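Local structure of thiazoline oxidase/subtilisin-like protease (Prochloron didemni, 4AKS) at residues Leu46-Ile51 against Leu308-Gly313; Ile53-Gly58 against Ile188-Phe193; Lys119-Leu124 against Pro156-Ile161. The protein is the subtilisin-like macrocyclase domain of PatG, which probably cuts a precursor peptide and closes it into a ring in patellamide biosynthesis. All blocks are in the same frame, centred on the assembly; numbering follows the deposited sequence.

Contact 1 of 3, residues Leu46-Ile51 against Leu308-Gly313; sequences LGDPQI and LQVQQG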
loop_
_atom_site.group_PDB
_atom_site.type_symbol
_atom_site.label_atom_id
_atom_site.label_comp_id
_atom_site.label_asym_id
_atom_site.label_seq_id
_atom_site.Cartn_x
_atom_site.Cartn_y
_atom_site.Cartn_z
ATOM N N LEU A 46 14.540 4.708 -7.642
ATOM C CA LEU A 46 13.980 4.009 -6.471
ATOM C C LEU A 46 13.007 4.914 -5.717
ATOM O O LEU A 46 12.618 4.615 -4.582
ATOM C CB LEU A 46 15.088 3.553 -5.526
ATOM C CG LEU A 46 16.064 2.500 -6.046
ATOM C CD1 LEU A 46 17.107 2.247 -4.956
ATOM C CD2 LEU A 46 15.342 1.216 -6.454
ATOM N N GLY A 47 12.605 6.004 -6.367
ATOM C CA GLY A 47 11.705 6.980 -5.784
ATOM C C GLY A 47 12.389 8.326 -5.637
ATOM O O GLY A 47 13.600 8.430 -5.727
ATOM N N ASP A 48 11.586 9.347 -5.376
ATOM C CA ASP A 48 12.073 10.694 -5.112
ATOM C C ASP A 48 11.378 11.227 -3.864
ATOM O O ASP A 48 10.167 11.082 -3.741
ATOM C CB ASP A 48 11.775 11.590 -6.306
ATOM C CG ASP A 48 12.564 12.880 -6.274
ATOM O OD1 ASP A 48 12.152 13.817 -5.574
ATOM O OD2 ASP A 48 13.600 12.964 -6.952
ATOM N N PRO A 49 12.138 11.816 -2.918
ATOM C CA PRO A 49 11.512 12.341 -1.700
ATOM C C PRO A 49 10.524 13.518 -1.910
ATOM O O PRO A 49 9.793 13.856 -0.989
ATOM C CB PRO A 49 12.707 12.780 -0.834
ATOM C CG PRO A 49 13.875 12.885 -1.751
ATOM C CD PRO A 49 13.600 12.014 -2.937
ATOM N N GLN A 50 10.507 14.125 -3.095
ATOM C CA GLN A 50 9.463 15.083 -3.473
ATOM C C GLN A 50 8.093 14.422 -3.679
ATOM O O GLN A 50 7.077 15.115 -3.689
ATOM C CB GLN A 50 9.845 15.807 -4.762
ATOM C CG GLN A 50 10.923 16.865 -4.614
ATOM C CD GLN A 50 11.494 17.293 -5.968
ATOM O OE1 GLN A 50 10.912 18.120 -6.675
ATOM N NE2 GLN A 50 12.640 16.718 -6.334
ATOM N N ILE A 51 8.057 13.101 -3.856
ATOM C CA ILE A 51 6.802 12.383 -3.916
ATOM C C ILE A 51 6.423 11.889 -2.519
ATOM O O ILE A 51 7.151 11.095 -1.917
ATOM C CB ILE A 51 6.873 11.211 -4.907
ATOM C CG1 ILE A 51 7.357 11.708 -6.282
ATOM C CG2 ILE A 51 5.519 10.519 -5.014
ATOM C CD1 ILE A 51 6.453 12.719 -6.961
ATOM N N LEU A 308 9.777 9.558 -11.595
ATOM C CA LEU A 308 10.430 9.706 -12.881
ATOM C C LEU A 308 9.986 10.990 -13.589
ATOM O O LEU A 308 10.799 11.633 -14.248
ATOM C CB LEU A 308 10.168 8.462 -13.739
ATOM C CG LEU A 308 11.115 8.032 -14.841
ATOM C CD1 LEU A 308 12.567 8.044 -14.375
ATOM C CD2 LEU A 308 10.702 6.628 -15.272
ATOM N N GLN A 309 8.718 11.376 -13.433
ATOM C CA GLN A 309 8.252 12.666 -13.936
ATOM C C GLN A 309 9.077 13.798 -13.306
ATOM O O GLN A 309 9.591 14.671 -14.005
ATOM C CB GLN A 309 6.753 12.877 -13.663
ATOM C CG GLN A 309 5.829 11.964 -14.461
ATOM C CD GLN A 309 4.361 12.056 -14.035
ATOM O OE1 GLN A 309 4.042 12.294 -12.868
ATOM N NE2 GLN A 309 3.457 11.873 -14.992
ATOM N N VAL A 310 9.252 13.755 -11.987
ATOM C CA VAL A 310 10.084 14.751 -11.299
ATOM C C VAL A 310 11.545 14.723 -11.774
ATOM O O VAL A 310 12.134 15.771 -12.027
ATOM C CB VAL A 310 10.040 14.580 -9.768
ATOM C CG1 VAL A 310 11.119 15.440 -9.122
ATOM C CG2 VAL A 310 8.658 14.947 -9.240
ATOM N N GLN A 311 12.126 13.532 -11.886
ATOM C CA GLN A 311 13.536 13.395 -12.290
ATOM C C GLN A 311 13.792 13.901 -13.710
ATOM O O GLN A 311 14.878 14.379 -14.008
ATOM C CB GLN A 311 14.028 11.945 -12.133
ATOM C CG GLN A 311 14.378 11.591 -10.687
ATOM C CD GLN A 311 14.628 10.105 -10.450
ATOM O OE1 GLN A 311 14.283 9.574 -9.394
ATOM N NE2 GLN A 311 15.248 9.434 -11.423
ATOM N N GLN A 312 12.781 13.811 -14.568
ATOM C CA GLN A 312 12.868 14.353 -15.928
ATOM C C GLN A 312 12.411 15.809 -16.030
ATOM O O GLN A 312 12.317 16.346 -17.128
ATOM C CB GLN A 312 12.045 13.493 -16.887
ATOM C CG GLN A 312 12.546 12.061 -17.008
ATOM C CD GLN A 312 11.929 11.331 -18.185
ATOM O OE1 GLN A 312 11.028 11.852 -18.847
ATOM N NE2 GLN A 312 12.413 10.124 -18.455
ATOM N N GLY A 313 12.132 16.446 -14.897
ATOM C CA GLY A 313 11.676 17.839 -14.880
ATOM C C GLY A 313 10.250 18.058 -15.366
ATOM O O GLY A 313 9.866 19.183 -15.669
#
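Asp48 and Val310 face each other with their CA atoms 7.7 Å apart, Asp48 opening a type I turn closed by Ile51 N to Asp48 O and Val310 lying in the last full turn of a helix. The contact is centred on Val310. Its CG1 branch, anti to the backbone N (chi1 169°), meets the Gln50 amide, with Gln50 NE2 3.4 Å from Val310 CG1; Gln50, extended beyond CG, crosses the valine at a slant. The other branch serves the apolar side: Val310 CG2 lies 3.9 Å from Ile51 CD1, the two side chains running past each other in opposite senses. Asp48 crosses Val310 at about a right angle, its OD1 4.0 Å from Val310 CG1. The same OD1 accepts from Gln50 N at 3.0 Å (N-H...O 157°), on the anti side of the carboxylate, which defines an Asx turn. Replacing Asp48 by an alanine would probably leave Gln50 N without this acceptor and the turn freer to shift against Val310. Asp48 OD2 lies 4.1 Å from Gln311 CG, but the amide of Gln311 is held elsewhere, by Thr45 OG1 and Gln44 O. A Schellman motif with Gly313, at positive phi, as its C-prime residue ends the helix; Gly313 N bonds Val310 O. The loop between helix 38-44 and strand 52-57 thus rests on the C-terminal end of helix 291-311, where Ile51 also touches Met306 and Ser307, while Leu308 packs against helices 38-44 and 350-358.

Contact 2 of 3, residues Ile53-Gly58 against Ile188-Phe193; sequences IVIIDG and IIHCAF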
loop_
_atom_site.group_PDB
_atom_site.type_symbol
_atom_site.label_atom_id
_atom_site.label_comp_id
_atom_site.label_asym_id
_atom_site.label_seq_id
_atom_site.Cartn_x
_atom_site.Cartn_y
_atom_site.Cartn_z
ATOM N N ILE A 53 3.719 9.833 -0.129
ATOM C CA ILE A 53 2.685 8.817 -0.065
ATOM C C ILE A 53 2.108 8.830 1.343
ATOM O O ILE A 53 2.848 8.684 2.320
ATOM C CB ILE A 53 3.272 7.420 -0.345
ATOM C CG1 ILE A 53 4.034 7.404 -1.687
ATOM C CG2 ILE A 53 2.176 6.362 -0.357
ATOM C CD1 ILE A 53 4.822 6.110 -1.894
ATOM N N VAL A 54 0.796 9.040 1.460
ATOM C CA VAL A 54 0.136 8.967 2.760
ATOM C C VAL A 54 -0.623 7.661 2.834
ATOM O O VAL A 54 -1.484 7.367 1.989
ATOM C CB VAL A 54 -0.810 10.169 3.030
ATOM C CG1 VAL A 54 -1.495 10.039 4.386
ATOM C CG2 VAL A 54 -0.019 11.464 3.019
ATOM N N ILE A 55 -0.298 6.865 3.840
ATOM C CA ILE A 55 -0.893 5.550 3.996
ATOM C C ILE A 55 -1.947 5.636 5.102
ATOM O O ILE A 55 -1.611 5.867 6.260
ATOM C CB ILE A 55 0.179 4.501 4.328
ATOM C CG1 ILE A 55 1.205 4.426 3.208
ATOM C CG2 ILE A 55 -0.429 3.104 4.526
ATOM C CD1 ILE A 55 2.359 3.481 3.514
ATOM N N ILE A 56 -3.222 5.503 4.718
ATOM C CA ILE A 56 -4.322 5.456 5.670
ATOM C C ILE A 56 -4.609 3.977 5.988
ATOM O O ILE A 56 -5.178 3.256 5.181
ATOM C CB ILE A 56 -5.587 6.165 5.134
ATOM C CG1 ILE A 56 -5.260 7.615 4.758
ATOM C CG2 ILE A 56 -6.688 6.113 6.200
ATOM C CD1 ILE A 56 -6.382 8.405 4.099
ATOM N N ASP A 57 -4.218 3.543 7.175
ATOM C CA ASP A 57 -4.222 2.115 7.541
ATOM C C ASP A 57 -4.075 2.085 9.068
ATOM O O ASP A 57 -4.349 3.094 9.732
ATOM C CB ASP A 57 -3.056 1.392 6.842
ATOM C CG ASP A 57 -3.259 -0.143 6.701
ATOM O OD1 ASP A 57 -3.912 -0.811 7.546
ATOM O OD2 ASP A 57 -2.703 -0.702 5.728
ATOM N N GLY A 58 -3.605 0.977 9.623
ATOM C CA GLY A 58 -3.261 0.919 11.032
ATOM C C GLY A 58 -1.902 1.539 11.355
ATOM O O GLY A 58 -1.347 2.331 10.576
ATOM N N ILE A 188 0.164 10.810 -3.443
ATOM C CA ILE A 188 -0.620 9.585 -3.516
ATOM C C ILE A 188 -1.184 9.311 -2.132
ATOM O O ILE A 188 -0.482 9.453 -1.115
ATOM C CB ILE A 188 0.259 8.377 -3.894
ATOM C CG1 ILE A 188 0.932 8.600 -5.225
ATOM C CG2 ILE A 188 -0.561 7.093 -3.954
ATOM C CD1 ILE A 188 1.834 7.449 -5.646
ATOM N N ILE A 189 -2.458 8.939 -2.098
ATOM C CA ILE A 189 -3.100 8.472 -0.882
ATOM C C ILE A 189 -3.428 6.996 -1.038
ATOM O O ILE A 189 -4.153 6.597 -1.954
ATOM C CB ILE A 189 -4.389 9.260 -0.575
ATOM C CG1 ILE A 189 -4.058 10.706 -0.211
ATOM C CG2 ILE A 189 -5.199 8.592 0.541
ATOM C CD1 ILE A 189 -5.294 11.611 -0.210
ATOM N N HIS A 190 -2.845 6.187 -0.161
ATOM C CA HIS A 190 -3.110 4.771 -0.138
ATOM C C HIS A 190 -4.149 4.494 0.910
ATOM O O HIS A 190 -3.877 4.639 2.109
ATOM C CB HIS A 190 -1.837 3.993 0.126
ATOM C CG HIS A 190 -2.050 2.512 0.088
ATOM N ND1 HIS A 190 -1.964 1.798 -1.053
ATOM C CD2 HIS A 190 -2.444 1.623 1.087
ATOM C CE1 HIS A 190 -2.260 0.500 -0.780
ATOM N NE2 HIS A 190 -2.552 0.401 0.526
ATOM N N CYS A 191 -5.358 4.138 0.467
ATOM C CA CYS A 191 -6.436 3.871 1.397
ATOM C C CYS A 191 -6.782 2.373 1.427
ATOM O O CYS A 191 -7.403 1.826 0.505
ATOM C CB CYS A 191 -7.638 4.779 1.133
ATOM S SG CYS A 191 -8.818 4.702 2.493
ATOM N N ALA A 192 -6.379 1.720 2.503
ATOM C CA ALA A 192 -6.643 0.277 2.665
ATOM C C ALA A 192 -8.134 -0.030 2.965
ATOM O O ALA A 192 -8.492 -1.195 3.087
ATOM C CB ALA A 192 -5.750 -0.292 3.746
ATOM N N PHE A 193 -8.990 0.997 3.081
ATOM C CA PHE A 193 -10.409 0.814 3.445
ATOM C C PHE A 193 -11.441 1.348 2.421
ATOM O O PHE A 193 -12.646 1.105 2.588
ATOM C CB PHE A 193 -10.732 1.490 4.799
ATOM C CG PHE A 193 -9.685 1.310 5.872
ATOM C CD1 PHE A 193 -9.226 0.044 6.237
ATOM C CD2 PHE A 193 -9.178 2.428 6.549
ATOM C CE1 PHE A 193 -8.265 -0.099 7.233
ATOM C CE2 PHE A 193 -8.226 2.288 7.543
ATOM C CZ PHE A 193 -7.769 1.030 7.887
#
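The Phe193 ring lies against the Asp57 backbone, with Phe193 CZ 3.7 Å from Asp57 CA, while one ring face carries Ala192 CB, 4.2 Å above the plane and offset toward the rim; the ring is poorly ordered, so its exact pose carries little weight. The Asp57 carboxylate also meets that methyl, Asp57 OD2 lying 3.7 Å from Ala192 CB. Behind these groups the backbones pair in parallel, their directions 16° apart. Ile188 O takes Val54 N at 2.9 Å, Val54 O takes His190 N at 2.8 Å, and His190 O takes Ile56 N at 2.8 Å. A weak fourth bond, Ala192 N to Ile56 O at 3.3 Å, carries the pairing past the strand; none of the four bends below 159° at the hydrogen. Ile56 CD1 is anti to CA (chi2 175°), which lays that methyl 3.8 Å from Ile189 CG2 as the two chains cross at a slant. Val54, Ile56, Ile189 and Cys191 point to one face of the sheet, where helix 171-183 packs. Ile53, Ile55, Ile188 and His190 point to the other, against helices 119-136 and 291-311; there His190 ND1 is hydrogen-bonded to Thr299 OG1. At the strand's C-terminal end Asp57 OD1 accepts from Gly58 N and OD2 pairs with His127 ND1. Together with Ser292 this fits the Ser-His-Asp catalytic triad of subtilases, whose aspartate sits at the end of a central strand in a parallel sheet sandwiched between helices.

Contact 3 of 3, residues Lys119-Leu124 against Pro156-Ile161; sequences KDRIVL and PQDAVI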
loop_
_atom_site.group_PDB
_atom_site.type_symbol
_atom_site.label_atom_id
_atom_site.label_comp_id
_atom_site.label_asym_id
_atom_site.label_seq_id
_atom_site.Cartn_x
_atom_site.Cartn_y
_atom_site.Cartn_z
ATOM N N LYS A 119 -7.445 -8.242 19.069
ATOM C CA LYS A 119 -7.336 -8.856 17.725
ATOM C C LYS A 119 -7.698 -7.936 16.528
ATOM O O LYS A 119 -7.035 -7.990 15.494
ATOM C CB LYS A 119 -8.128 -10.165 17.639
ATOM C CG LYS A 119 -9.637 -10.030 17.749
ATOM C CD LYS A 119 -10.304 -11.405 17.748
ATOM C CE LYS A 119 -11.794 -11.312 17.442
ATOM N NZ LYS A 119 -12.550 -10.997 18.686
ATOM N N ASP A 120 -8.749 -7.126 16.655
ATOM C CA ASP A 120 -9.186 -6.265 15.544
ATOM C C ASP A 120 -8.161 -5.157 15.262
ATOM O O ASP A 120 -7.809 -4.904 14.113
ATOM C CB ASP A 120 -10.589 -5.684 15.805
ATOM C CG ASP A 120 -11.672 -6.765 15.834
ATOM O OD1 ASP A 120 -11.577 -7.745 15.070
ATOM O OD2 ASP A 120 -12.622 -6.650 16.630
ATOM N N ARG A 121 -7.644 -4.525 16.305
ATOM C CA ARG A 121 -6.558 -3.550 16.117
ATOM C C ARG A 121 -5.294 -4.189 15.541
ATOM O O ARG A 121 -4.642 -3.602 14.672
ATOM C CB ARG A 121 -6.226 -2.849 17.426
ATOM C CG ARG A 121 -7.282 -1.857 17.878
ATOM C CD ARG A 121 -6.960 -1.362 19.283
ATOM N NE ARG A 121 -5.672 -0.674 19.294
ATOM C CZ ARG A 121 -4.909 -0.490 20.367
ATOM N NH1 ARG A 121 -5.274 -0.952 21.554
ATOM N NH2 ARG A 121 -3.758 0.158 20.238
ATOM N N ILE A 122 -4.965 -5.398 16.006
ATOM C CA ILE A 122 -3.783 -6.105 15.519
ATOM C C ILE A 122 -3.885 -6.426 14.036
ATOM O O ILE A 122 -2.913 -6.239 13.312
ATOM C CB ILE A 122 -3.497 -7.402 16.316
ATOM C CG1 ILE A 122 -3.034 -7.056 17.743
ATOM C CG2 ILE A 122 -2.433 -8.233 15.611
ATOM C CD1 ILE A 122 -3.099 -8.200 18.732
ATOM N N VAL A 123 -5.044 -6.886 13.568
ATOM C CA VAL A 123 -5.259 -7.092 12.118
ATOM C C VAL A 123 -4.870 -5.821 11.343
ATOM O O VAL A 123 -4.129 -5.887 10.353
ATOM C CB VAL A 123 -6.733 -7.487 11.779
ATOM C CG1 VAL A 123 -7.056 -7.325 10.284
ATOM C CG2 VAL A 123 -7.028 -8.923 12.203
ATOM N N LEU A 124 -5.338 -4.662 11.810
ATOM C CA LEU A 124 -5.022 -3.388 11.139
ATOM C C LEU A 124 -3.558 -3.003 11.231
ATOM O O LEU A 124 -2.985 -2.541 10.256
ATOM C CB LEU A 124 -5.861 -2.229 11.684
ATOM C CG LEU A 124 -7.162 -1.953 10.942
ATOM C CD1 LEU A 124 -8.235 -3.013 11.173
ATOM C CD2 LEU A 124 -7.638 -0.562 11.359
ATOM N N PRO A 156 -2.223 6.442 11.131
ATOM C CA PRO A 156 -2.889 5.282 11.711
ATOM C C PRO A 156 -4.331 5.544 12.137
ATOM O O PRO A 156 -4.645 6.628 12.585
ATOM C CB PRO A 156 -2.040 4.984 12.947
ATOM C CG PRO A 156 -0.710 5.561 12.630
ATOM C CD PRO A 156 -1.017 6.815 11.898
ATOM N N GLN A 157 -5.180 4.541 11.975
ATOM C CA GLN A 157 -6.589 4.630 12.273
ATOM C C GLN A 157 -7.024 3.665 13.346
ATOM O O GLN A 157 -8.199 3.636 13.670
ATOM C CB GLN A 157 -7.408 4.322 11.001
ATOM C CG GLN A 157 -7.043 5.194 9.819
ATOM C CD GLN A 157 -7.359 6.645 10.070
ATOM O OE1 GLN A 157 -8.442 6.974 10.555
ATOM N NE2 GLN A 157 -6.418 7.523 9.750
ATOM N N ASP A 158 -6.101 2.871 13.888
ATOM C CA ASP A 158 -6.461 1.796 14.830
ATOM C C ASP A 158 -7.111 2.303 16.129
ATOM O O ASP A 158 -7.914 1.583 16.752
ATOM C CB ASP A 158 -5.257 0.878 15.137
ATOM C CG ASP A 158 -4.258 1.506 16.095
ATOM O OD1 ASP A 158 -3.726 2.598 15.773
ATOM O OD2 ASP A 158 -4.006 0.912 17.172
ATOM N N ALA A 159 -6.776 3.534 16.529
ATOM C CA ALA A 159 -7.414 4.163 17.697
ATOM C C ALA A 159 -8.944 4.226 17.597
ATOM O O ALA A 159 -9.621 4.177 18.617
ATOM C CB ALA A 159 -6.844 5.550 17.951
ATOM N N VAL A 160 -9.482 4.296 16.376
ATOM C CA VAL A 160 -10.938 4.340 16.157
ATOM C C VAL A 160 -11.655 3.009 16.435
ATOM O O VAL A 160 -12.880 2.980 16.600
ATOM C CB VAL A 160 -11.291 4.782 14.718
ATOM C CG1 VAL A 160 -11.174 3.618 13.744
ATOM C CG2 VAL A 160 -12.705 5.339 14.680
ATOM N N ILE A 161 -10.903 1.914 16.477
ATOM C CA ILE A 161 -11.492 0.607 16.758
ATOM C C ILE A 161 -11.711 0.473 18.272
ATOM O O ILE A 161 -10.756 0.546 19.058
ATOM C CB ILE A 161 -10.617 -0.534 16.195
ATOM C CG1 ILE A 161 -10.509 -0.403 14.670
ATOM C CG2 ILE A 161 -11.200 -1.894 16.555
ATOM C CD1 ILE A 161 -9.369 -1.192 14.070
#
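A bend at chi3 (61°) turns the NE and NH2 edge of the Arg121 guanidinium to Asp158, whose CG stands between the backbone N and the carbonyl carbon (chi1 76°), presenting OD2 to the arginine. The salt bridge is side-on but ends on a single oxygen: Arg121 NE lies 3.1 Å and Arg121 NH2 3.2 Å from Asp158 OD2, which sits in the guanidinium plane. The carboxylate is turned 31° from the guanidinium plane, and both nitrogens converge on OD2 rather than pairing with the two oxygens. Arg121 NH2 has a second partner in Glu84 O, which helps fix the rotation of the group. Beside the charges, Ile161 is wedged against the helix by three contacts: its CG2 is 3.9 Å from Asp120 CB, its CB is 4.0 Å from Arg121 CG, and its CD1 meets Leu124 CD2 tip to tip at 3.3 Å, tighter than ordinary packing. The short 3-10 turn at 158-160, closed by Ile161 N to Asp158 O, brings Asp158 and Ile161 to the same helix surface. The loop following strand 151-156 is thereby docked on the first turns of helix 119-136, the helix that, as in other subtilases, probably carries the catalytic histidine, here His127.

Along the chain the three contacts are nested: 119-124/156-161 lies inside the loop closed by 53-58/188-193, itself inside that closed by 46-51/308-313. Contacts 1 and 3 have centres 33 Å apart on opposite sides of the chain's centre, with nearest atoms about 17 Å apart. Contact 2, in the parallel sheet, is centred 20 Å from contact 1 and 14 Å from contact 3. Contact 1 leads directly into its first strand, while contact 3 touches contact 2: Asp57 O and Gln157 N, 2.8 Å apart, probably share a hydrogen bond. Helices 291-311 and 119-136, which supply the other presumed triad members, thus each meet the loops flanking the central strands.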